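Local coordinates for DNA mismatch repair protein MutS (Thermus aquaticus, PDB 1EWQ) that recognises mismatched DNA as a dimer and carries a weak ATPase activity that serves DNA mismatch repair, at residues E501-L504 with E505-R509; L349-L352 with R353-L356; R666-S669 with S670-V674; F639-E642 with M643-A647; G213-A216 with L217-R221. All coordinates share one frame; numbering follows the deposited sequence.

Contact 1 of 5, residues E501-L504 with E505-R509; sequences EVFL and EVRER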
loop_
_atom_site.group_PDB
_atom_site.type_symbol
_atom_site.label_atom_id
_atom_site.label_comp_id
_atom_site.label_asym_id
_atom_site.label_seq_id
_atom_site.Cartn_x
_atom_site.Cartn_y
_atom_site.Cartn_z
ATOM N N GLU C 501 -23.153 18.344 33.859
ATOM C CA GLU C 501 -24.609 18.479 33.853
ATOM C C GLU C 501 -25.006 19.655 32.954
ATOM O O GLU C 501 -25.949 19.555 32.173
ATOM C CB GLU C 501 -25.157 18.723 35.272
ATOM C CG GLU C 501 -24.766 17.670 36.312
ATOM C CD GLU C 501 -25.396 17.917 37.689
ATOM O OE1 GLU C 501 -25.500 19.087 38.116
ATOM O OE2 GLU C 501 -25.776 16.931 38.353
ATOM N N VAL C 502 -24.284 20.763 33.063
ATOM C CA VAL C 502 -24.587 21.934 32.249
ATOM C C VAL C 502 -24.334 21.641 30.774
ATOM O O VAL C 502 -25.114 22.046 29.915
ATOM C CB VAL C 502 -23.753 23.151 32.684
ATOM C CG1 VAL C 502 -24.027 24.328 31.761
ATOM C CG2 VAL C 502 -24.104 23.526 34.126
ATOM N N PHE C 503 -23.247 20.933 30.481
ATOM C CA PHE C 503 -22.946 20.579 29.099
ATOM C C PHE C 503 -24.124 19.806 28.522
ATOM O O PHE C 503 -24.614 20.127 27.441
ATOM C CB PHE C 503 -21.691 19.709 29.009
ATOM C CG PHE C 503 -21.543 19.013 27.689
ATOM C CD1 PHE C 503 -21.297 19.738 26.527
ATOM C CD2 PHE C 503 -21.708 17.634 27.594
ATOM C CE1 PHE C 503 -21.224 19.097 25.284
ATOM C CE2 PHE C 503 -21.636 16.986 26.360
ATOM C CZ PHE C 503 -21.394 17.724 25.200
ATOM N N LEU C 504 -24.572 18.785 29.250
ATOM C CA LEU C 504 -25.699 17.965 28.817
ATOM C C LEU C 504 -26.977 18.778 28.623
ATOM O O LEU C 504 -27.710 18.555 27.665
ATOM C CB LEU C 504 -25.946 16.827 29.814
ATOM C CG LEU C 504 -24.813 15.793 29.833
ATOM C CD1 LEU C 504 -25.101 14.695 30.847
ATOM C CD2 LEU C 504 -24.661 15.200 28.433
ATOM N N GLU C 505 -27.234 19.725 29.522
ATOM C CA GLU C 505 -28.424 20.564 29.427
ATOM C C GLU C 505 -28.342 21.413 28.158
ATOM O O GLU C 505 -29.307 21.524 27.407
ATOM C CB GLU C 505 -28.548 21.463 30.673
ATOM C CG GLU C 505 -28.652 20.680 32.004
ATOM C CD GLU C 505 -28.612 21.565 33.260
ATOM O OE1 GLU C 505 -28.298 22.777 33.153
ATOM O OE2 GLU C 505 -28.884 21.034 34.366
ATOM N N VAL C 506 -27.177 22.007 27.918
ATOM C CA VAL C 506 -26.967 22.836 26.734
ATOM C C VAL C 506 -27.069 21.972 25.471
ATOM O O VAL C 506 -27.645 22.387 24.464
ATOM C CB VAL C 506 -25.582 23.522 26.781
ATOM C CG1 VAL C 506 -25.367 24.372 25.537
ATOM C CG2 VAL C 506 -25.481 24.389 28.034
ATOM N N ARG C 507 -26.512 20.767 25.537
ATOM C CA ARG C 507 -26.547 19.848 24.408
ATOM C C ARG C 507 -27.997 19.527 24.057
ATOM O O ARG C 507 -28.377 19.517 22.886
ATOM C CB ARG C 507 -25.802 18.563 24.758
ATOM C CG ARG C 507 -25.820 17.515 23.657
ATOM C CD ARG C 507 -25.891 16.133 24.281
ATOM N NE ARG C 507 -24.643 15.402 24.204
ATOM C CZ ARG C 507 -24.426 14.241 24.816
ATOM N NH1 ARG C 507 -25.380 13.689 25.560
ATOM N NH2 ARG C 507 -23.263 13.622 24.671
ATOM N N GLU C 508 -28.802 19.266 25.085
ATOM C CA GLU C 508 -30.215 18.962 24.889
ATOM C C GLU C 508 -30.922 20.139 24.208
ATOM O O GLU C 508 -31.822 19.939 23.401
ATOM C CB GLU C 508 -30.873 18.655 26.237
ATOM C CG GLU C 508 -32.333 18.250 26.159
ATOM C CD GLU C 508 -32.548 16.982 25.355
ATOM O OE1 GLU C 508 -31.767 16.019 25.530
ATOM O OE2 GLU C 508 -33.508 16.947 24.554
ATOM N N ARG C 509 -30.513 21.361 24.537
ATOM C CA ARG C 509 -31.102 22.551 23.926
ATOM C C ARG C 509 -30.837 22.505 22.421
ATOM O O ARG C 509 -31.706 22.849 21.609
ATOM C CB ARG C 509 -30.478 23.834 24.502
ATOM C CG ARG C 509 -30.845 24.165 25.956
ATOM C CD ARG C 509 -32.130 24.993 26.052
ATOM N NE ARG C 509 -33.314 24.230 25.655
ATOM C CZ ARG C 509 -34.414 24.768 25.128
ATOM N NH1 ARG C 509 -34.494 26.083 24.928
ATOM N NH2 ARG C 509 -35.434 23.985 24.790
#
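R507 reaches back along its helix to touch both F503 and L504, one turn behind it. R507 CB lies 3.3 Å from the F503 carbonyl O, the same oxygen that takes the R507 backbone N-H. With CG anti to the backbone N (chi1 178°), the chain then bends at chi2 and chi3, which brings R507 NE within 4.0 Å of F503 CE2. The guanidinium and phenyl planes are turned 67° apart, which is not a stack. Further out, R507 NH1 sits 3.3 Å from L504 CD2, and this methyl lies over one face of the guanidinium, with the two side chains running the same way. NH2 is spoken for outside this turn by the A344 carbonyl O. All of this belongs to one turn of the long helix 479-511 in the helical part of MutS, from which F503 packs on helix 346-366 and V506 on helix 376-385. V502 CG1 meets V506 CG2 at 4.0 Å on the buried side of helix 479-511, where V502 also touches I400 and Y404. On the exposed side, E505 stretches back past the E501 carbonyl O; E501 OE1 and E505 OE2 both form salt bridges with R498 NH2.

Contact 2 of 5, residues L349-L352 with R353-L356; sequences LGAL and RRSL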
loop_
_atom_site.group_PDB
_atom_site.type_symbol
_atom_site.label_atom_id
_atom_site.label_comp_id
_atom_site.label_asym_id
_atom_site.label_seq_id
_atom_site.Cartn_x
_atom_site.Cartn_y
_atom_site.Cartn_z
ATOM N N LEU C 349 -20.577 21.193 19.657
ATOM C CA LEU C 349 -21.344 22.399 19.995
ATOM C C LEU C 349 -20.595 23.677 19.612
ATOM O O LEU C 349 -21.210 24.684 19.264
ATOM C CB LEU C 349 -21.687 22.428 21.492
ATOM C CG LEU C 349 -22.568 21.271 22.000
ATOM C CD1 LEU C 349 -22.812 21.432 23.489
ATOM C CD2 LEU C 349 -23.893 21.248 21.255
ATOM N N GLY C 350 -19.267 23.638 19.682
ATOM C CA GLY C 350 -18.490 24.807 19.313
ATOM C C GLY C 350 -18.659 25.026 17.824
ATOM O O GLY C 350 -18.972 26.132 17.371
ATOM N N ALA C 351 -18.460 23.956 17.059
ATOM C CA ALA C 351 -18.613 24.026 15.610
ATOM C C ALA C 351 -20.045 24.453 15.271
ATOM O O ALA C 351 -20.264 25.237 14.352
ATOM C CB ALA C 351 -18.296 22.668 14.984
ATOM N N LEU C 352 -21.015 23.944 16.027
ATOM C CA LEU C 352 -22.410 24.293 15.797
ATOM C C LEU C 352 -22.623 25.798 15.960
ATOM O O LEU C 352 -23.214 26.441 15.096
ATOM C CB LEU C 352 -23.331 23.528 16.760
ATOM C CG LEU C 352 -24.819 23.912 16.715
ATOM C CD1 LEU C 352 -25.347 23.856 15.279
ATOM C CD2 LEU C 352 -25.616 22.980 17.614
ATOM N N ARG C 353 -22.140 26.355 17.068
ATOM C CA ARG C 353 -22.267 27.788 17.322
ATOM C C ARG C 353 -21.609 28.593 16.202
ATOM O O ARG C 353 -22.178 29.566 15.718
ATOM C CB ARG C 353 -21.615 28.161 18.659
ATOM C CG ARG C 353 -21.600 29.658 18.937
ATOM C CD ARG C 353 -20.786 29.975 20.176
ATOM N NE ARG C 353 -19.397 29.568 19.998
ATOM C CZ ARG C 353 -18.503 29.514 20.979
ATOM N NH1 ARG C 353 -18.849 29.842 22.220
ATOM N NH2 ARG C 353 -17.260 29.128 20.722
ATOM N N ARG C 354 -20.406 28.195 15.803
ATOM C CA ARG C 354 -19.709 28.894 14.730
ATOM C C ARG C 354 -20.580 28.923 13.477
ATOM O O ARG C 354 -20.746 29.968 12.842
ATOM C CB ARG C 354 -18.367 28.213 14.413
ATOM C CG ARG C 354 -17.758 28.696 13.090
ATOM C CD ARG C 354 -16.324 28.226 12.832
ATOM N NE ARG C 354 -16.115 26.777 12.880
ATOM C CZ ARG C 354 -16.886 25.865 12.291
ATOM N NH1 ARG C 354 -17.958 26.231 11.601
ATOM N NH2 ARG C 354 -16.562 24.577 12.362
ATOM N N SER C 355 -21.149 27.769 13.139
ATOM C CA SER C 355 -22.003 27.649 11.962
ATOM C C SER C 355 -23.277 28.485 12.069
ATOM O O SER C 355 -23.717 29.088 11.090
ATOM C CB SER C 355 -22.376 26.184 11.734
ATOM O OG SER C 355 -21.218 25.408 11.513
ATOM N N LEU C 356 -23.870 28.517 13.254
ATOM C CA LEU C 356 -25.091 29.282 13.449
ATOM C C LEU C 356 -24.845 30.792 13.402
ATOM O O LEU C 356 -25.781 31.571 13.217
ATOM C CB LEU C 356 -25.758 28.894 14.770
ATOM C CG LEU C 356 -26.246 27.443 14.857
ATOM C CD1 LEU C 356 -26.997 27.242 16.157
ATOM C CD2 LEU C 356 -27.142 27.111 13.666
HETATM O O HOH W 1 -17.154 28.120 18.506
#
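Successive i to i+4 backbone bonds tie L349-L352 to R353-L356, from R353 N to L349 O through to L356 N to L352 O at 2.9 Å. This is one stretch of helix 346-366 in the helical domain of MutS, packed on helices 376-385 and 479-511. L352 and L356 make the apolar ridge of the turn. Their side chains cross at an angle, with L352 CD1 3.7 Å from L356 CG, and L352 also touches L382 and A510 while L356 touches L378. L349, on the same buried side, packs on F503 and A510. The two arginines behave differently. R354 sends its chain out with CG anti to the backbone N (chi1 166°) and then bends at chi3, which brings the guanidinium back over A351: the A351 carbonyl O lies against one face, 3.6 Å above its plane and toward the rim, and R354 NH2 comes 3.7 Å from A351 CB. R353 also bends at chi3, but its NH1 is taken by the V387 carbonyl O, and a water that donates to G350 O at 2.9 Å lies beside its NH2. S355 turns its hydroxyl back onto the helix, OG lying beside its own backbone N (chi1 -61°), and it also has the A330 backbone N as a partner. A351 O is thus gripped twice by S355, by N at 2.9 Å and by OG at 3.0 Å, the two donors arriving from opposite faces of the carbonyl plane and OG standing 36° out of it.

Contact 3 of 5, residues R666-S669 with S670-V674; sequences RGTS and SLDGV. With SO4 (sulfate ion), chain I.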
loop_
_atom_site.group_PDB
_atom_site.type_symbol
_atom_site.label_atom_id
_atom_site.label_comp_id
_atom_site.label_asym_id
_atom_site.label_seq_id
_atom_site.Cartn_x
_atom_site.Cartn_y
_atom_site.Cartn_z
ATOM N N ARG C 666 -11.968 -6.624 -32.787
ATOM C CA ARG C 666 -10.569 -7.017 -32.600
ATOM C C ARG C 666 -10.517 -8.352 -31.848
ATOM O O ARG C 666 -11.487 -8.762 -31.218
ATOM C CB ARG C 666 -9.855 -5.979 -31.726
ATOM C CG ARG C 666 -10.636 -5.792 -30.419
ATOM C CD ARG C 666 -9.854 -5.263 -29.224
ATOM N NE ARG C 666 -9.407 -3.889 -29.384
ATOM C CZ ARG C 666 -9.254 -3.036 -28.374
ATOM N NH1 ARG C 666 -9.527 -3.412 -27.132
ATOM N NH2 ARG C 666 -8.801 -1.814 -28.604
ATOM N N GLY C 667 -9.369 -9.014 -31.904
ATOM C CA GLY C 667 -9.205 -10.256 -31.180
ATOM C C GLY C 667 -9.493 -11.559 -31.897
ATOM O O GLY C 667 -9.385 -12.614 -31.279
ATOM N N THR C 668 -9.865 -11.507 -33.173
ATOM C CA THR C 668 -10.141 -12.733 -33.915
ATOM C C THR C 668 -9.556 -12.687 -35.327
ATOM O O THR C 668 -8.642 -11.909 -35.603
ATOM C CB THR C 668 -11.663 -13.005 -33.988
ATOM O OG1 THR C 668 -11.897 -14.289 -34.590
ATOM C CG2 THR C 668 -12.365 -11.921 -34.784
ATOM N N SER C 669 -10.079 -13.528 -36.217
ATOM C CA SER C 669 -9.598 -13.576 -37.596
ATOM C C SER C 669 -10.158 -12.430 -38.456
ATOM O O SER C 669 -11.174 -11.811 -38.116
ATOM C CB SER C 669 -9.958 -14.924 -38.225
ATOM O OG SER C 669 -11.359 -15.101 -38.265
ATOM N N SER C 670 -9.478 -12.159 -39.569
ATOM C CA SER C 670 -9.869 -11.090 -40.492
ATOM C C SER C 670 -11.371 -11.027 -40.764
ATOM O O SER C 670 -12.050 -10.080 -40.371
ATOM C CB SER C 670 -9.130 -11.242 -41.832
ATOM O OG SER C 670 -7.736 -10.998 -41.714
ATOM N N LEU C 671 -11.886 -12.047 -41.434
ATOM C CA LEU C 671 -13.297 -12.088 -41.792
ATOM C C LEU C 671 -14.254 -12.106 -40.593
ATOM O O LEU C 671 -15.239 -11.368 -40.568
ATOM C CB LEU C 671 -13.527 -13.290 -42.709
ATOM C CG LEU C 671 -12.428 -13.357 -43.789
ATOM C CD1 LEU C 671 -12.431 -14.717 -44.462
ATOM C CD2 LEU C 671 -12.618 -12.234 -44.808
ATOM N N ASP C 672 -13.971 -12.942 -39.600
ATOM C CA ASP C 672 -14.818 -13.010 -38.416
ATOM C C ASP C 672 -14.884 -11.643 -37.735
ATOM O O ASP C 672 -15.932 -11.227 -37.253
ATOM C CB ASP C 672 -14.265 -14.050 -37.436
ATOM C CG ASP C 672 -14.575 -15.475 -37.863
ATOM O OD1 ASP C 672 -15.552 -16.052 -37.341
ATOM O OD2 ASP C 672 -13.850 -16.016 -38.727
ATOM N N GLY C 673 -13.755 -10.948 -37.704
ATOM C CA GLY C 673 -13.711 -9.642 -37.073
ATOM C C GLY C 673 -14.625 -8.636 -37.753
ATOM O O GLY C 673 -15.441 -7.989 -37.099
ATOM N N VAL C 674 -14.488 -8.510 -39.069
ATOM C CA VAL C 674 -15.304 -7.574 -39.836
ATOM C C VAL C 674 -16.787 -7.945 -39.797
ATOM O O VAL C 674 -17.648 -7.070 -39.690
ATOM C CB VAL C 674 -14.799 -7.500 -41.303
ATOM C CG1 VAL C 674 -15.757 -6.695 -42.164
ATOM C CG2 VAL C 674 -13.413 -6.872 -41.327
HETATM S S SO4 I . -10.479 -17.656 -34.777
HETATM O O1 SO4 I . -10.500 -16.967 -33.471
HETATM O O2 SO4 I . -10.847 -19.068 -34.585
HETATM O O3 SO4 I . -11.451 -17.003 -35.683
HETATM O O4 SO4 I . -9.132 -17.581 -35.377
#
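S669 and D672 face each other across the first turn of helix 670-687, with S669 OG 2.7 Å from D672 OD2. S669 is the N-cap residue: its hydroxyl sits between its own backbone N and carbonyl carbon (chi1 62°), which swings it over the start of the helix toward the carboxylate. The S669 carbonyl O accepts the N-H of G673 at 2.8 Å. T668 splits its two branches. T668 OG1, anti to the backbone N, points to a sulfate ion, with sulfate O3 at 3.0 Å and a weak bond to O1, while T668 CG2 turns inward and presses on G673, 3.4 Å from G673 N and 3.5 Å from G673 CA, a tight fit. S669 OG also lies 3.2 Å from sulfate O3. The anion, probably from the crystallisation liquor, is also hydrogen-bonded by Y737 N and H696 ND1 of the second subunit. D672 OD1 accepts from V739 N of that subunit, and S670 OG bonds to its E699. The turn therefore lies on the dimer interface of the ATPase domain, where the loop after strand 657-662 of the mixed sheet runs into helix 670-687.

Contact 4 of 5, residues F639-E642 with M643-A647; sequences FMVE and MEEVA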
loop_
_atom_site.group_PDB
_atom_site.type_symbol
_atom_site.label_atom_id
_atom_site.label_comp_id
_atom_site.label_asym_id
_atom_site.label_seq_id
_atom_site.Cartn_x
_atom_site.Cartn_y
_atom_site.Cartn_z
ATOM N N PHE C 639 -10.974 -11.195 -26.842
ATOM C CA PHE C 639 -12.067 -11.096 -27.799
ATOM C C PHE C 639 -13.380 -11.476 -27.138
ATOM O O PHE C 639 -14.385 -10.800 -27.319
ATOM C CB PHE C 639 -11.819 -12.027 -28.988
ATOM C CG PHE C 639 -12.981 -12.122 -29.938
ATOM C CD1 PHE C 639 -13.252 -11.094 -30.835
ATOM C CD2 PHE C 639 -13.805 -13.242 -29.937
ATOM C CE1 PHE C 639 -14.323 -11.181 -31.719
ATOM C CE2 PHE C 639 -14.881 -13.337 -30.818
ATOM C CZ PHE C 639 -15.139 -12.305 -31.710
HETATM N N MSE C 640 -13.366 -12.564 -26.375
HETATM C CA MSE C 640 -14.575 -13.027 -25.708
HETATM C C MSE C 640 -15.089 -12.059 -24.647
HETATM O O MSE C 640 -16.295 -11.892 -24.484
HETATM C CB MSE C 640 -14.344 -14.396 -25.067
HETATM C CG MSE C 640 -15.581 -14.940 -24.356
HETATM SE SE MSE C 640 -15.370 -16.747 -23.672
HETATM C CE MSE C 640 -16.098 -17.682 -25.182
ATOM N N VAL C 641 -14.175 -11.428 -23.921
ATOM C CA VAL C 641 -14.571 -10.493 -22.886
ATOM C C VAL C 641 -15.263 -9.286 -23.496
ATOM O O VAL C 641 -16.281 -8.824 -22.986
ATOM C CB VAL C 641 -13.360 -10.014 -22.064
ATOM C CG1 VAL C 641 -13.794 -8.958 -21.055
ATOM C CG2 VAL C 641 -12.738 -11.187 -21.343
ATOM N N GLU C 642 -14.715 -8.781 -24.594
ATOM C CA GLU C 642 -15.308 -7.628 -25.246
ATOM C C GLU C 642 -16.660 -8.008 -25.853
ATOM O O GLU C 642 -17.581 -7.189 -25.882
ATOM C CB GLU C 642 -14.337 -7.057 -26.294
ATOM C CG GLU C 642 -12.925 -6.862 -25.718
ATOM C CD GLU C 642 -12.015 -5.961 -26.545
ATOM O OE1 GLU C 642 -12.116 -5.963 -27.786
ATOM O OE2 GLU C 642 -11.171 -5.261 -25.944
HETATM N N MSE C 643 -16.796 -9.249 -26.313
HETATM C CA MSE C 643 -18.072 -9.678 -26.877
HETATM C C MSE C 643 -19.131 -9.729 -25.777
HETATM O O MSE C 643 -20.296 -9.418 -26.020
HETATM C CB MSE C 643 -17.956 -11.051 -27.555
HETATM C CG MSE C 643 -17.183 -11.044 -28.860
HETATM SE SE MSE C 643 -17.962 -9.871 -30.180
HETATM C CE MSE C 643 -16.841 -8.315 -29.926
ATOM N N GLU C 644 -18.731 -10.120 -24.570
ATOM C CA GLU C 644 -19.666 -10.169 -23.449
ATOM C C GLU C 644 -20.167 -8.757 -23.171
ATOM O O GLU C 644 -21.363 -8.537 -22.993
ATOM C CB GLU C 644 -18.991 -10.725 -22.185
ATOM C CG GLU C 644 -18.833 -12.231 -22.172
ATOM C CD GLU C 644 -18.205 -12.751 -20.885
ATOM O OE1 GLU C 644 -18.226 -13.975 -20.671
ATOM O OE2 GLU C 644 -17.685 -11.944 -20.089
ATOM N N GLU C 645 -19.246 -7.797 -23.134
ATOM C CA GLU C 645 -19.628 -6.414 -22.879
ATOM C C GLU C 645 -20.584 -5.905 -23.962
ATOM O O GLU C 645 -21.570 -5.233 -23.661
ATOM C CB GLU C 645 -18.387 -5.527 -22.810
ATOM C CG GLU C 645 -17.513 -5.775 -21.589
ATOM C CD GLU C 645 -16.196 -5.003 -21.644
ATOM O OE1 GLU C 645 -16.216 -3.792 -21.984
ATOM O OE2 GLU C 645 -15.145 -5.609 -21.327
ATOM N N VAL C 646 -20.287 -6.227 -25.219
ATOM C CA VAL C 646 -21.136 -5.814 -26.330
ATOM C C VAL C 646 -22.551 -6.359 -26.141
ATOM O O VAL C 646 -23.528 -5.648 -26.364
ATOM C CB VAL C 646 -20.572 -6.307 -27.689
ATOM C CG1 VAL C 646 -21.585 -6.077 -28.802
ATOM C CG2 VAL C 646 -19.286 -5.559 -28.009
ATOM N N ALA C 647 -22.652 -7.622 -25.729
ATOM C CA ALA C 647 -23.948 -8.248 -25.495
ATOM C C ALA C 647 -24.739 -7.448 -24.468
ATOM O O ALA C 647 -25.888 -7.105 -24.711
ATOM C CB ALA C 647 -23.770 -9.680 -25.015
#
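The F639 ring and M643, a selenomethionine in this model, make the chief side-chain contact of this turn of helix 638-652, in the P-loop ATPase domain of MutS. It is CH-pi in kind: M643 CG stands over one face of the F639 ring, 3.9 Å from the centroid and 17° off the normal. The selenium takes part too: M643 SE lies 4.6 Å from the F639 ring centroid, an oblique Met-aromatic contact. M643 keeps CG anti to its carbonyl carbon (chi1 -72°), and the bend at chi2 (-59°) brings the selenium beside CZ and CE1 of the F639 ring. These two side chains also meet other parts of the fold: F639 touches T668, M643 touches V664 and I676, and both reach the second subunit, at G738 and A745 respectively.

Of another kind is the meeting of V641 and E645: V641 CG1 lies 3.6 Å from E645 OE2, a methyl against a carboxylate oxygen, the two side chains crossing. The hydrogen bonds between the two halves are the ordinary helical ones, among them V646 N to E642 O at 2.9 Å.

Charge is handled outside the turn. E642 and E645 are like-charged neighbours whose OE2 atoms stay 6.1 Å apart. E642 OE2 forms a salt bridge with R666 NH1, and E645 OE1 forms one with R625 NE. E644 OE1 takes a weak hydrogen bond from G635 N. Beside the M643 side chain, V646 CG2 rests 3.2 Å from the E642 carbonyl O, tucked against the same oxygen that V646 N holds.

Contact 5 of 5, residues G213-A216 with L217-R221; sequences GPLA and LRRAR
L215 lies against R219 in the close part of this helix start: L215 CD2 is 3.3 Å from R219 CG and 3.5 Å from its CD, the two chains crossing over the first turn. R219 CG also sits 3.1 Å from the L215 carbonyl O, which accepts the R219 backbone N-H. R219 bends at chi3 (65°), and its guanidinium leaves the turn for E183 and the T139 carbonyl O. On the inner side L217 and P214 both pack on F243, and A220 on A136, so helix 215-232 is laid against the mixed sheet that includes strands 134-139 and 154-160. P214 takes the N-cap place, and its carbonyl O receives R218 N at 3.0 Å.

The looser side is that of G213 and R218. R218 NE is 3.5 Å from G213 O, and a water bridges the two residues, donating to G213 O at 3.0 Å and accepting a weak bond from R218 NH2. G213, with phi of 112°, has a backbone shape that suits a residue without a side chain. R219 thus packs its methylenes on L215 and pairs its charge with E183, whereas R218 keeps its stem against P214 O and reaches G213 O weakly through water.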
loop_
_atom_site.group_PDB
_atom_site.type_symbol
_atom_site.label_atom_id
_atom_site.label_comp_id
_atom_site.label_asym_id
_atom_site.label_seq_id
_atom_site.Cartn_x
_atom_site.Cartn_y
_atom_site.Cartn_z
ATOM N N GLY C 213 -43.787 -4.023 1.754
ATOM C CA GLY C 213 -43.221 -3.985 0.422
ATOM C C GLY C 213 -42.680 -5.314 -0.067
ATOM O O GLY C 213 -42.923 -6.349 0.556
ATOM N N PRO C 214 -41.928 -5.315 -1.186
ATOM C CA PRO C 214 -41.354 -6.541 -1.749
ATOM C C PRO C 214 -40.555 -7.253 -0.662
ATOM O O PRO C 214 -39.882 -6.597 0.140
ATOM C CB PRO C 214 -40.455 -6.021 -2.871
ATOM C CG PRO C 214 -41.092 -4.746 -3.263
ATOM C CD PRO C 214 -41.470 -4.137 -1.938
ATOM N N LEU C 215 -40.631 -8.583 -0.633
ATOM C CA LEU C 215 -39.917 -9.377 0.367
ATOM C C LEU C 215 -38.421 -9.071 0.348
ATOM O O LEU C 215 -37.830 -8.741 1.382
ATOM C CB LEU C 215 -40.126 -10.876 0.104
ATOM C CG LEU C 215 -40.095 -11.890 1.259
ATOM C CD1 LEU C 215 -39.334 -13.142 0.821
ATOM C CD2 LEU C 215 -39.461 -11.295 2.500
ATOM N N ALA C 216 -37.809 -9.189 -0.827
ATOM C CA ALA C 216 -36.373 -8.935 -0.964
ATOM C C ALA C 216 -35.943 -7.633 -0.288
ATOM O O ALA C 216 -34.933 -7.599 0.411
ATOM C CB ALA C 216 -35.978 -8.907 -2.441
ATOM N N LEU C 217 -36.716 -6.571 -0.490
ATOM C CA LEU C 217 -36.387 -5.268 0.092
ATOM C C LEU C 217 -36.605 -5.238 1.599
ATOM O O LEU C 217 -35.798 -4.674 2.332
ATOM C CB LEU C 217 -37.211 -4.159 -0.582
ATOM C CG LEU C 217 -36.778 -2.724 -0.255
ATOM C CD1 LEU C 217 -35.307 -2.545 -0.620
ATOM C CD2 LEU C 217 -37.636 -1.729 -1.030
ATOM N N ARG C 218 -37.702 -5.836 2.058
ATOM C CA ARG C 218 -37.994 -5.888 3.482
ATOM C C ARG C 218 -36.890 -6.638 4.213
ATOM O O ARG C 218 -36.560 -6.333 5.357
ATOM C CB ARG C 218 -39.319 -6.597 3.742
ATOM C CG ARG C 218 -40.554 -5.799 3.384
ATOM C CD ARG C 218 -41.771 -6.417 4.054
ATOM N NE ARG C 218 -41.993 -7.794 3.630
ATOM C CZ ARG C 218 -42.353 -8.776 4.454
ATOM N NH1 ARG C 218 -42.525 -8.537 5.749
ATOM N NH2 ARG C 218 -42.557 -9.996 3.981
ATOM N N ARG C 219 -36.315 -7.629 3.550
ATOM C CA ARG C 219 -35.254 -8.409 4.174
ATOM C C ARG C 219 -33.948 -7.617 4.245
ATOM O O ARG C 219 -33.306 -7.570 5.297
ATOM C CB ARG C 219 -35.046 -9.719 3.413
ATOM C CG ARG C 219 -36.310 -10.572 3.356
ATOM C CD ARG C 219 -36.060 -11.865 2.615
ATOM N NE ARG C 219 -35.116 -12.707 3.326
ATOM C CZ ARG C 219 -34.107 -13.344 2.748
ATOM N NH1 ARG C 219 -33.913 -13.232 1.439
ATOM N NH2 ARG C 219 -33.279 -14.080 3.483
ATOM N N ALA C 220 -33.564 -6.995 3.133
ATOM C CA ALA C 220 -32.334 -6.209 3.099
ATOM C C ALA C 220 -32.419 -5.088 4.134
ATOM O O ALA C 220 -31.473 -4.856 4.891
ATOM C CB ALA C 220 -32.120 -5.624 1.705
ATOM N N ARG C 221 -33.565 -4.408 4.167
ATOM C CA ARG C 221 -33.796 -3.318 5.099
ATOM C C ARG C 221 -33.685 -3.849 6.533
ATOM O O ARG C 221 -33.063 -3.218 7.404
ATOM C CB ARG C 221 -35.181 -2.725 4.828
ATOM C CG ARG C 221 -35.514 -1.433 5.554
ATOM C CD ARG C 221 -36.691 -0.729 4.872
ATOM N NE ARG C 221 -37.890 -1.552 4.931
ATOM C CZ ARG C 221 -38.859 -1.543 4.022
ATOM N NH1 ARG C 221 -38.785 -0.750 2.963
ATOM N NH2 ARG C 221 -39.913 -2.333 4.177
HETATM O O HOH W 2 -43.297 -9.129 1.500
#

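Overall arrangement
The five contacts fall into two touching pairs and one apart. Contacts 1 and 2, with centres 15 Å apart, meet where L349 CD1 comes 3.3 Å from F503 CE1, joining two helices of domain III. Contacts 3 and 4, centres 13 Å apart, share the ATPase domain and both touch the second subunit; R666 NH1 to E642 OE2 at 2.7 Å is the salt bridge between them, and T668 packs on F639. The E642 side chain is about 11 Å from that of S590 of the predicted ATP site. Contact 5 touches neither pair, its centre 33 Å from that of contact 4. The nearest atoms of contact 1 are about 18 Å from DNA, those of contact 3 about 52 Å.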